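PDB 4QEN: histone-lysine N-methyltransferase, H3 lysine-9 specific SUVH4 from Arabidopsis thaliana, which methylates histone H3 on a tail lysine, a mark of transcriptional repression, and binds methylated DNA, linking histone methylation to maintenance of non-CG DNA methylation. Local coordinates for a contact of chain A with DNA. Residues are numbered along the deposited sequence; one frame, centred on the assembly and turned at random.

A contact of chain A with DNA. Residues 86-87, 115-116, 128, 131-132. With nucleotides of chain B.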
# COMPACT_ATOMS: atom_id res chain seq x y z
N ASN A 86 -16.44 14.47 8.44
CA ASN A 86 -16.86 15.70 7.78
C ASN A 86 -16.42 15.80 6.31
O ASN A 86 -15.25 15.61 6.00
CB ASN A 86 -16.30 16.86 8.61
CG ASN A 86 -17.01 18.16 8.38
OD1 ASN A 86 -17.30 18.54 7.25
ND2 ASN A 86 -17.25 18.89 9.47
N GLY A 87 -17.36 16.13 5.43
CA GLY A 87 -17.08 16.23 4.01
C GLY A 87 -16.26 17.43 3.61
O GLY A 87 -15.51 17.38 2.64
N GLN A 115 -23.01 10.18 -0.33
CA GLN A 115 -23.86 10.15 0.86
C GLN A 115 -24.99 11.18 0.80
O GLN A 115 -26.02 11.02 1.46
CB GLN A 115 -23.01 10.34 2.11
CG GLN A 115 -21.77 9.42 2.13
CD GLN A 115 -22.16 7.96 2.09
OE1 GLN A 115 -22.99 7.52 2.88
NE2 GLN A 115 -21.58 7.20 1.16
N TYR A 116 -24.80 12.25 0.03
CA TYR A 116 -25.81 13.30 -0.07
C TYR A 116 -26.64 13.13 -1.35
O TYR A 116 -26.09 13.16 -2.45
CB TYR A 116 -25.13 14.68 -0.04
CG TYR A 116 -24.84 15.21 1.36
CD1 TYR A 116 -23.93 14.58 2.21
CD2 TYR A 116 -25.48 16.36 1.82
CE1 TYR A 116 -23.66 15.08 3.48
CE2 TYR A 116 -25.23 16.86 3.08
CZ TYR A 116 -24.32 16.23 3.91
OH TYR A 116 -24.09 16.75 5.17
N TYR A 128 -22.03 20.08 -5.78
CA TYR A 128 -21.73 19.53 -4.47
C TYR A 128 -22.61 20.15 -3.41
O TYR A 128 -22.71 21.36 -3.31
CB TYR A 128 -20.27 19.81 -4.12
CG TYR A 128 -19.78 19.13 -2.86
CD1 TYR A 128 -19.43 17.79 -2.88
CD2 TYR A 128 -19.62 19.85 -1.68
CE1 TYR A 128 -18.95 17.16 -1.72
CE2 TYR A 128 -19.13 19.23 -0.52
CZ TYR A 128 -18.80 17.89 -0.56
OH TYR A 128 -18.33 17.26 0.57
N GLN A 131 -23.12 21.15 3.78
CA GLN A 131 -23.30 20.30 4.96
C GLN A 131 -24.47 20.79 5.79
O GLN A 131 -24.87 21.94 5.67
CB GLN A 131 -22.02 20.31 5.82
CG GLN A 131 -21.80 21.65 6.59
CD GLN A 131 -20.56 21.63 7.50
OE1 GLN A 131 -19.46 21.93 7.06
NE2 GLN A 131 -20.75 21.29 8.78
N GLY A 132 -25.02 19.91 6.63
CA GLY A 132 -26.03 20.27 7.60
C GLY A 132 -27.35 19.58 7.33
O GLY A 132 -27.70 19.35 6.18
P DT B 6 -23.41 19.37 10.58
OP1 DT B 6 -23.24 20.35 9.49
OP2 DT B 6 -24.74 18.81 10.92
O5' DT B 6 -22.47 18.14 10.22
C5' DT B 6 -21.14 18.36 9.77
C4' DT B 6 -20.44 17.03 9.87
O4' DT B 6 -20.33 16.67 11.26
C3' DT B 6 -21.25 15.92 9.21
O3' DT B 6 -20.42 15.32 8.24
C2' DT B 6 -21.55 14.94 10.34
C1' DT B 6 -20.44 15.27 11.32
N1 DT B 6 -20.68 14.86 12.74
C2 DT B 6 -19.59 14.52 13.50
O2 DT B 6 -18.44 14.56 13.07
N3 DT B 6 -19.89 14.15 14.78
C4 DT B 6 -21.13 14.06 15.36
O4 DT B 6 -21.24 13.69 16.53
C5 DT B 6 -22.24 14.43 14.51
C7 DT B 6 -23.66 14.39 15.02
C6 DT B 6 -21.97 14.81 13.25
N1 5CM B 7 -20.28 13.83 1.85
C2 5CM B 7 -20.82 13.59 0.64
N3 5CM B 7 -21.34 14.69 -0.10
C4 5CM B 7 -21.45 15.98 0.45
C5 5CM B 7 -21.01 16.20 1.74
C5A 5CM B 7 -21.10 17.46 2.37
C6 5CM B 7 -20.49 15.11 2.40
O2 5CM B 7 -20.73 12.52 0.04
N4 5CM B 7 -21.99 17.02 -0.21
C1' 5CM B 7 -19.78 13.06 3.04
C2' 5CM B 7 -18.90 13.17 4.19
C3' 5CM B 7 -19.21 11.59 4.66
C4' 5CM B 7 -20.74 11.64 4.91
O4' 5CM B 7 -20.96 12.26 3.55
O3' 5CM B 7 -18.93 10.49 3.80
C5' 5CM B 7 -20.71 12.79 5.99
O5' 5CM B 7 -20.04 14.05 6.15
P 5CM B 7 -20.77 15.38 6.67
OP1 5CM B 7 -20.08 16.57 6.14
OP2 5CM B 7 -22.22 15.30 6.47
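Tyr116 and Tyr128 lie on opposite faces of 5CM7, the 5-methylcytosine that the SRA (YDG) domain has taken out of the duplex and holds unpaired. Tyr116 stacks on one face of the 5CM7 pyrimidine, with the ring centroids 4.0 Å apart and the planes of Tyr116 and 5CM7 turned 21° to each other. Its CD1 sits over C4 of the pyrimidine, the 5-methyl carbon C5A lies over the rim of its face, and the sugar O4' of 5CM7 meets its edge. Tyr128, from strand 125-129, is slid toward the amino group: N4 is 3.3 Å above its ring plane, and its CZ reaches C4 of the base at 3.4 Å. At the base's sugar edge the backbone N of Gln115 gives a long hydrogen bond of 3.3 Å to O2, while CG of Gln115 packs against the deoxyribose.

Tyr116 also holds the 5CM7 phosphate, its OH donating to OP2 at 2.7 Å; the backbone N of Gly87 takes OP1 at 2.8 Å, so both non-bridging oxygens are gripped. A phenylalanine replacing Tyr116 could keep the stack but would probably leave OP2 without this donor and the phosphate less firmly placed. One nucleotide back, at the base-paired DT6, the Gln131 chain runs extended beyond CG (chi2 178°) and brings NE2 to OP1 at 2.8 Å, with the phosphate oxygen nearly in the amide plane. Gly132 CA packs beside that same oxygen.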